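Local coordinates for protein putative secreted endoglycosylceramidase (Rhodococcus hoagii, PDB 6JYZ) that is an endogalactosylceramidase of glycoside hydrolase family 5 that probably hydrolyses the O-glycosidic bond joining the sugar to the ceramide of its lipid substrate, at residues 219-224 / 290-295; 49-54 / 123-128. One frame throughout, in Å; residues are numbered along the deposited sequence.

Contact 1 of 2, residues 219-224 / 290-295; sequences LLNEPN and SPHLYS
Asn221 and Glu222 begin the Asn-Glu-Pro signature of glycoside hydrolase family 5 (Asn221-Glu222-Pro223), in the loop that follows strand 214-218 of the (beta/alpha)8 barrel. In relatives its glutamate is the general acid/base, and Glu222 is probably the equivalent. It meets His292, in the loop after strand 287-289. His292 ND1 donates a hydrogen bond to Glu222 OE2 at 2.7 Å, nearly straight at 165°. The acceptor lies close to the imidazole plane, and OE2 is met on its anti side. Carboxylate and ring planes are 41° apart. Glu222 CG stands beside the backbone N and anti to the carbonyl carbon (chi1 -64°), and the chain runs on extended. This carries CG alongside the imidazole, 3.4 Å from His292 ND1. Asn221 OD1 comes to another part of the ring edge, 3.2 Å from His292 CE1. Its stronger partner is Arg83, which gives it a hydrogen bond. Tyr294 turns a ring edge to the carboxylate, with CE2 4.1 Å from Glu222 OE2; its hydroxyl is hydrogen-bonded to Glu329. Ser269 OG also bonds to Glu222 OE2. With Glu222 replaced by an alanine, both His292 ND1 and Ser269 OG would probably lose their shared acceptor, and a gap would open beside the imidazole. Two hydrogen bonds thus grip one carboxylate oxygen, which should restrict how the group turns at the end of its chain.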
ATOM      1  N   LEU A 219       1.085   7.569   5.958  1.00  8.61           N
ATOM      2  CA  LEU A 219       1.800   8.815   6.164  1.00  8.67           C
ATOM      3  C   LEU A 219       3.131   8.923   5.451  1.00  9.40           C
ATOM      4  O   LEU A 219       3.482   9.981   4.939  1.00  9.13           O
ATOM      5  CB  LEU A 219       1.994   9.048   7.657  1.00 10.06           C
ATOM      6  CG  LEU A 219       0.690   9.161   8.436  1.00 10.72           C
ATOM      7  CD1 LEU A 219       1.029   9.315   9.943  1.00 11.66           C
ATOM      8  CD2 LEU A 219      -0.127  10.366   7.964  1.00 12.06           C
ATOM      9  N   LEU A 220       3.885   7.811   5.411  1.00  9.22           N
ATOM     10  CA  LEU A 220       5.098   7.792   4.591  1.00  8.29           C
ATOM     11  C   LEU A 220       5.436   6.346   4.295  1.00  8.51           C
ATOM     12  O   LEU A 220       5.546   5.519   5.260  1.00  9.30           O
ATOM     13  CB  LEU A 220       6.266   8.472   5.310  1.00 10.04           C
ATOM     14  CG  LEU A 220       7.571   8.593   4.517  1.00 10.68           C
ATOM     15  CD1 LEU A 220       7.369   9.392   3.237  1.00 11.95           C
ATOM     16  CD2 LEU A 220       8.624   9.221   5.390  1.00 12.49           C
ATOM     17  N   ASN A 221       5.630   6.020   3.038  1.00  8.50           N
ATOM     18  CA  ASN A 221       5.983   4.636   2.699  1.00  8.38           C
ATOM     19  C   ASN A 221       7.378   4.326   3.214  1.00  8.19           C
ATOM     20  O   ASN A 221       8.306   5.159   3.050  1.00  9.36           O
ATOM     21  CB  ASN A 221       6.045   4.520   1.185  1.00  8.47           C
ATOM     22  CG  ASN A 221       6.466   3.123   0.775  1.00  9.09           C
ATOM     23  OD1 ASN A 221       5.732   2.159   1.049  1.00  9.38           O
ATOM     24  ND2 ASN A 221       7.582   2.977   0.101  1.00  9.96           N
ATOM     25  N   GLU A 222       7.551   3.133   3.772  1.00  8.38           N
ATOM     26  CA  GLU A 222       8.847   2.526   4.184  1.00  9.15           C
ATOM     27  C   GLU A 222       9.836   3.581   4.652  1.00  9.35           C
ATOM     28  O   GLU A 222      10.965   3.683   4.102  1.00  9.17           O
ATOM     29  CB  GLU A 222       9.409   1.682   3.051  1.00 10.24           C
ATOM     30  CG  GLU A 222       8.500   0.517   2.739  1.00  9.81           C
ATOM     31  CD  GLU A 222       9.078  -0.548   1.833  1.00 11.90           C
ATOM     32  OE1 GLU A 222      10.077  -0.267   1.159  1.00 14.02           O
ATOM     33  OE2 GLU A 222       8.461  -1.653   1.701  1.00 11.59           O
ATOM     34  N   PRO A 223       9.540   4.303   5.745  1.00  8.50           N
ATOM     35  CA  PRO A 223      10.495   5.332   6.175  1.00  8.85           C
ATOM     36  C   PRO A 223      11.868   4.711   6.440  1.00  9.22           C
ATOM     37  O   PRO A 223      11.956   3.712   7.162  1.00  9.31           O
ATOM     38  CB  PRO A 223       9.871   5.912   7.435  1.00  9.67           C
ATOM     39  CG  PRO A 223       8.411   5.588   7.299  1.00 12.00           C
ATOM     40  CD  PRO A 223       8.334   4.245   6.576  1.00  9.82           C
ATOM     41  N   ASN A 224      12.919   5.273   5.859  1.00  8.99           N
ATOM     42  CA  ASN A 224      14.213   4.666   6.085  1.00  9.23           C
ATOM     43  C   ASN A 224      14.759   5.057   7.476  1.00 10.01           C
ATOM     44  O   ASN A 224      14.354   6.091   8.045  1.00 10.18           O
ATOM     45  CB  ASN A 224      15.225   5.077   5.019  1.00  9.96           C
ATOM     46  CG  ASN A 224      14.971   4.505   3.632  1.00 10.84           C
ATOM     47  OD1 ASN A 224      13.808   4.004   3.263  1.00 12.72           O
ATOM     48  ND2 ASN A 224      15.928   4.570   2.788  1.00 10.86           N
ATOM     49  N   SER A 290       0.688  -0.930   9.510  1.00  8.54           N
ATOM     50  CA  SER A 290       0.821  -1.380   8.133  1.00  8.61           C
ATOM     51  C   SER A 290       2.271  -1.748   7.795  1.00  9.07           C
ATOM     52  O   SER A 290       2.894  -1.117   6.938  1.00 10.73           O
ATOM     53  CB  SER A 290       0.283  -0.294   7.228  1.00 10.15           C
ATOM     54  OG  SER A 290       0.138  -0.762   5.908  1.00 10.69           O
ATOM     55  N   PRO A 291       2.832  -2.799   8.402  1.00  8.80           N
ATOM     56  CA  PRO A 291       4.098  -3.378   7.937  1.00  9.02           C
ATOM     57  C   PRO A 291       3.877  -4.049   6.592  1.00  9.48           C
ATOM     58  O   PRO A 291       2.742  -4.401   6.219  1.00 10.86           O
ATOM     59  CB  PRO A 291       4.399  -4.431   9.018  1.00 10.75           C
ATOM     60  CG  PRO A 291       3.012  -4.926   9.409  1.00 10.10           C
ATOM     61  CD  PRO A 291       2.167  -3.645   9.412  1.00 10.40           C
ATOM     62  N   HIS A 292       4.942  -4.159   5.827  1.00  8.35           N
ATOM     63  CA  HIS A 292       4.956  -4.816   4.528  1.00  9.14           C
ATOM     64  C   HIS A 292       5.477  -6.226   4.716  1.00  9.16           C
ATOM     65  O   HIS A 292       6.600  -6.436   5.184  1.00  9.39           O
ATOM     66  CB  HIS A 292       5.778  -4.044   3.484  1.00  8.51           C
ATOM     67  CG  HIS A 292       5.212  -2.656   3.314  1.00  8.86           C
ATOM     68  ND1 HIS A 292       5.877  -1.683   2.583  1.00  9.26           N
ATOM     69  CD2 HIS A 292       4.032  -2.112   3.746  1.00  8.75           C
ATOM     70  CE1 HIS A 292       5.101  -0.577   2.575  1.00  8.84           C
ATOM     71  NE2 HIS A 292       3.982  -0.790   3.280  1.00  9.33           N
ATOM     72  N   LEU A 293       4.600  -7.185   4.414  1.00  9.49           N
ATOM     73  CA  LEU A 293       4.860  -8.604   4.815  1.00  9.18           C
ATOM     74  C   LEU A 293       5.563  -9.362   3.715  1.00  9.40           C
ATOM     75  O   LEU A 293       4.943 -10.073   2.909  1.00  9.86           O
ATOM     76  CB  LEU A 293       3.539  -9.276   5.196  1.00  9.76           C
ATOM     77  CG  LEU A 293       2.764  -8.593   6.312  1.00 10.14           C
ATOM     78  CD1 LEU A 293       1.520  -9.422   6.718  1.00 12.21           C
ATOM     79  CD2 LEU A 293       3.613  -8.423   7.568  1.00 11.24           C
ATOM     80  N   TYR A 294       6.883  -9.187   3.651  1.00 10.36           N
ATOM     81  CA  TYR A 294       7.719  -9.721   2.587  1.00 10.44           C
ATOM     82  C   TYR A 294       8.494 -10.988   2.997  1.00  9.80           C
ATOM     83  O   TYR A 294       9.347 -11.436   2.215  1.00 10.40           O
ATOM     84  CB  TYR A 294       8.682  -8.636   2.057  1.00  9.81           C
ATOM     85  CG  TYR A 294       8.011  -7.664   1.100  1.00  9.34           C
ATOM     86  CD1 TYR A 294       7.407  -8.068  -0.090  1.00 10.23           C
ATOM     87  CD2 TYR A 294       7.971  -6.303   1.348  1.00 10.83           C
ATOM     88  CE1 TYR A 294       6.881  -7.178  -1.015  1.00 10.28           C
ATOM     89  CE2 TYR A 294       7.458  -5.373   0.447  1.00 10.77           C
ATOM     90  CZ  TYR A 294       6.908  -5.823  -0.730  1.00 10.71           C
ATOM     91  OH  TYR A 294       6.411  -4.994  -1.707  1.00 12.14           O
ATOM     92  N   SER A 295       8.151 -11.595   4.142  1.00  9.41           N
ATOM     93  CA  SER A 295       8.794 -12.841   4.556  1.00 10.05           C
ATOM     94  C   SER A 295       8.612 -13.913   3.484  1.00 10.85           C
ATOM     95  O   SER A 295       7.526 -14.121   2.945  1.00 10.63           O
ATOM     96  CB  SER A 295       8.325 -13.293   5.870  1.00 11.00           C
ATOM     97  OG  SER A 295       8.609 -12.329   6.896  1.00 11.46           O
TER

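Contact 2 of 2, residues 49-54 / 123-128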
ATOM      1  N   GLY A  49       0.422   4.940 -10.942  1.00 10.08           N
ATOM      2  CA  GLY A  49       0.344   5.776 -12.146  1.00 10.65           C
ATOM      3  C   GLY A  49       0.467   7.262 -11.876  1.00 10.79           C
ATOM      4  O   GLY A  49       0.810   7.978 -12.840  1.00 12.17           O
ATOM      5  N   LEU A  50       0.216   7.750 -10.675  1.00 10.29           N
ATOM      6  CA  LEU A  50       0.384   9.172 -10.381  1.00 10.66           C
ATOM      7  C   LEU A  50       1.719   9.462  -9.696  1.00 10.80           C
ATOM      8  O   LEU A  50       2.004  10.618  -9.383  1.00 11.55           O
ATOM      9  CB  LEU A  50      -0.732   9.662  -9.463  1.00 11.83           C
ATOM     10  CG  LEU A  50      -2.132   9.411 -10.009  1.00 12.07           C
ATOM     11  CD1 LEU A  50      -3.111  10.060  -9.057  1.00 14.74           C
ATOM     12  CD2 LEU A  50      -2.301   9.997 -11.422  1.00 14.54           C
ATOM     13  N   ASN A  51       2.570   8.460  -9.521  1.00 10.04           N
ATOM     14  CA  ASN A  51       3.863   8.705  -8.854  1.00 10.36           C
ATOM     15  C   ASN A  51       4.827   9.380  -9.834  1.00 12.25           C
ATOM     16  O   ASN A  51       4.670   9.293 -11.055  1.00 12.16           O
ATOM     17  CB  ASN A  51       4.364   7.351  -8.299  1.00 10.39           C
ATOM     18  CG  ASN A  51       5.355   7.560  -7.173  1.00 11.47           C
ATOM     19  OD1 ASN A  51       5.741   8.676  -6.785  1.00 12.69           O
ATOM     20  ND2 ASN A  51       5.822   6.450  -6.601  1.00 12.29           N
ATOM     21  N   ASP A  52       5.849  10.022  -9.268  1.00 11.26           N
ATOM     22  CA  ASP A  52       6.807  10.865 -10.001  1.00 12.05           C
ATOM     23  C   ASP A  52       8.170  10.194  -9.895  1.00 11.68           C
ATOM     24  O   ASP A  52       8.901  10.380  -8.912  1.00 13.72           O
ATOM     25  CB  ASP A  52       6.799  12.256  -9.360  1.00 12.56           C
ATOM     26  CG  ASP A  52       7.792  13.204  -9.993  1.00 14.94           C
ATOM     27  OD1 ASP A  52       8.231  12.969 -11.115  1.00 18.25           O
ATOM     28  OD2 ASP A  52       8.133  14.200  -9.304  1.00 16.08           O
ATOM     29  N   TYR A  53       8.565   9.380 -10.837  1.00 11.26           N
ATOM     30  CA  TYR A  53       9.846   8.688 -10.789  1.00 10.59           C
ATOM     31  C   TYR A  53      10.884   9.427 -11.616  1.00 12.03           C
ATOM     32  O   TYR A  53      10.600   9.993 -12.711  1.00 13.28           O
ATOM     33  CB  TYR A  53       9.697   7.315 -11.438  1.00 11.51           C
ATOM     34  CG  TYR A  53       8.901   6.340 -10.623  1.00 11.05           C
ATOM     35  CD1 TYR A  53       9.439   5.693  -9.525  1.00 12.10           C
ATOM     36  CD2 TYR A  53       7.563   6.089 -10.907  1.00 13.04           C
ATOM     37  CE1 TYR A  53       8.700   4.797  -8.750  1.00 12.42           C
ATOM     38  CE2 TYR A  53       6.786   5.191 -10.153  1.00 12.80           C
ATOM     39  CZ  TYR A  53       7.373   4.577  -9.069  1.00 12.51           C
ATOM     40  OH  TYR A  53       6.558   3.753  -8.329  1.00 13.79           O
ATOM     41  N   ALA A  54      12.136   9.332 -11.194  1.00 10.77           N
ATOM     42  CA  ALA A  54      13.262   9.715 -12.059  1.00 11.40           C
ATOM     43  C   ALA A  54      13.200   8.823 -13.303  1.00 12.66           C
ATOM     44  O   ALA A  54      12.939   7.618 -13.217  1.00 12.29           O
ATOM     45  CB  ALA A  54      14.545   9.416 -11.312  1.00 11.57           C
ATOM     46  N   ASP A 123      -1.199   7.105  -0.306  1.00  9.41           N
ATOM     47  CA  ASP A 123       0.113   6.731   0.215  1.00  8.91           C
ATOM     48  C   ASP A 123       1.171   7.728  -0.247  1.00  8.87           C
ATOM     49  O   ASP A 123       1.427   7.821  -1.437  1.00  9.16           O
ATOM     50  CB  ASP A 123       0.434   5.311  -0.289  1.00  9.45           C
ATOM     51  CG  ASP A 123       1.898   4.958  -0.315  1.00 10.68           C
ATOM     52  OD1 ASP A 123       2.681   5.412   0.520  1.00 11.58           O
ATOM     53  OD2 ASP A 123       2.275   4.223  -1.276  1.00 11.05           O
ATOM     54  N   MET A 124       1.758   8.421   0.727  1.00  8.83           N
ATOM     55  CA  MET A 124       2.853   9.344   0.414  1.00  8.37           C
ATOM     56  C   MET A 124       4.078   8.481   0.173  1.00  8.79           C
ATOM     57  O   MET A 124       4.761   8.074   1.136  1.00  9.29           O
ATOM     58  CB  MET A 124       3.029  10.306   1.585  1.00  9.14           C
ATOM     59  CG  MET A 124       3.925  11.503   1.263  1.00 10.75           C
ATOM     60  SD  MET A 124       3.157  12.695   0.081  1.00 10.87           S
ATOM     61  CE  MET A 124       1.838  13.365   1.082  1.00 12.17           C
ATOM     62  N   HIS A 125       4.312   8.137  -1.074  1.00  8.74           N
ATOM     63  CA  HIS A 125       5.233   7.069  -1.414  1.00  8.63           C
ATOM     64  C   HIS A 125       6.619   7.619  -1.637  1.00  9.59           C
ATOM     65  O   HIS A 125       6.845   8.731  -2.119  1.00 10.67           O
ATOM     66  CB  HIS A 125       4.759   6.349  -2.682  1.00  9.84           C
ATOM     67  CG  HIS A 125       5.250   4.921  -2.764  1.00  9.08           C
ATOM     68  ND1 HIS A 125       6.345   4.424  -3.446  1.00 13.04           N
ATOM     69  CD2 HIS A 125       4.668   3.901  -2.082  1.00  7.55           C
ATOM     70  CE1 HIS A 125       6.360   3.073  -3.147  1.00  8.54           C
ATOM     71  NE2 HIS A 125       5.377   2.779  -2.350  1.00 12.50           N
ATOM     72  N   GLN A 126       7.629   6.798  -1.389  1.00  9.27           N
ATOM     73  CA  GLN A 126       9.033   7.121  -1.704  1.00  9.44           C
ATOM     74  C   GLN A 126       9.772   5.795  -1.765  1.00  9.56           C
ATOM     75  O   GLN A 126       9.383   4.827  -1.096  1.00 10.42           O
ATOM     76  CB  GLN A 126       9.654   8.047  -0.641  1.00  9.42           C
ATOM     77  CG  GLN A 126       9.774   7.440   0.765  1.00  9.89           C
ATOM     78  CD  GLN A 126      10.926   6.489   0.970  1.00  9.87           C
ATOM     79  OE1 GLN A 126      10.844   5.530   1.835  1.00 13.32           O
ATOM     80  NE2 GLN A 126      11.984   6.672   0.295  1.00  8.32           N
ATOM     81  N   ASP A 127      10.837   5.772  -2.539  1.00  9.43           N
ATOM     82  CA  ASP A 127      11.855   4.728  -2.379  1.00 10.09           C
ATOM     83  C   ASP A 127      13.187   5.444  -2.366  1.00  9.27           C
ATOM     84  O   ASP A 127      13.411   6.333  -3.191  1.00  9.85           O
ATOM     85  CB  ASP A 127      11.895   3.743  -3.568  1.00 10.65           C
ATOM     86  CG  ASP A 127      10.566   3.083  -3.821  1.00 12.81           C
ATOM     87  OD1 ASP A 127      10.237   2.122  -3.091  1.00 13.13           O
ATOM     88  OD2 ASP A 127       9.844   3.512  -4.750  1.00 12.90           O
ATOM     89  N   ALA A 128      14.083   5.071  -1.443  1.00  9.20           N
ATOM     90  CA  ALA A 128      15.409   5.679  -1.438  1.00 10.23           C
ATOM     91  C   ALA A 128      15.321   7.203  -1.482  1.00  9.17           C
ATOM     92  O   ALA A 128      16.073   7.869  -2.190  1.00 10.23           O
ATOM     93  CB  ALA A 128      16.310   5.139  -2.550  1.00 10.54           C
TER
HETATM   94  O   HOH W   1       7.897   2.474  -6.318  1.00 15.10           O
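Asn51 and His125 meet at the mouth of the family 5 (beta/alpha)8 barrel, where the loop after strand 38-47 faces the end of strand 119-124. Strand 81-86 lies between these two strands in the barrel. The closest approach is from Asn51 ND2 to His125 ND1, at 3.8 Å. This is van der Waals contact, with the two side chains crossing at about a right angle. Their flat groups are almost perpendicular, 85° apart, and the amide nitrogen approaches the ring obliquely. Both nitrogens are hydrogen-bonded to the same oxygen, Asp152 OD2, so a third residue draws the pair together.

Tyr53 and Asp127 are joined through a water. Tyr53 CE1 is 4.4 Å from Asp127 OD2, which lies near the plane of the phenol ring at its edge. The water makes the link: it is 2.7 Å from Tyr53 OH and donates a bond of 2.7 Å to Asp127 OD2. Asn48 ND2 also bonds to the Tyr53 hydroxyl.

Farther out, the ring of His125 meets that of Trp360, with the planes close to parallel. His125 NE2 makes a weak hydrogen bond to Glu329. On the other segment, Asn51 has CG anti to the backbone N (chi1 -158°), which, from a CB already pointing toward the other segment, brings ND2 beside the imidazole. Its amide has a further bond within its own loop: Asp52 N donates to Asn51 OD1 over 2.8 Å, at 143°, from above the carbonyl plane.

Both contacts are buried, and both lie at the same end of the barrel, contact 1 between two loops and contact 2 between a loop and the end of strand 119-124 with the turn after it; their centres are about 14 Å apart. They touch directly. Asn221 of contact 1 probably bonds through ND2 to Gln126 O (2.8 Å) and through its backbone N to Met124 O (2.9 Å), both in contact 2. The chemistry differs. Contact 1 rests on a direct bond between imidazole and carboxylate. Contact 2 has no direct hydrogen bond between its segments; its segments are joined through a water and through Asp152, which bonds to both. Glu329 touches side chains of both contacts.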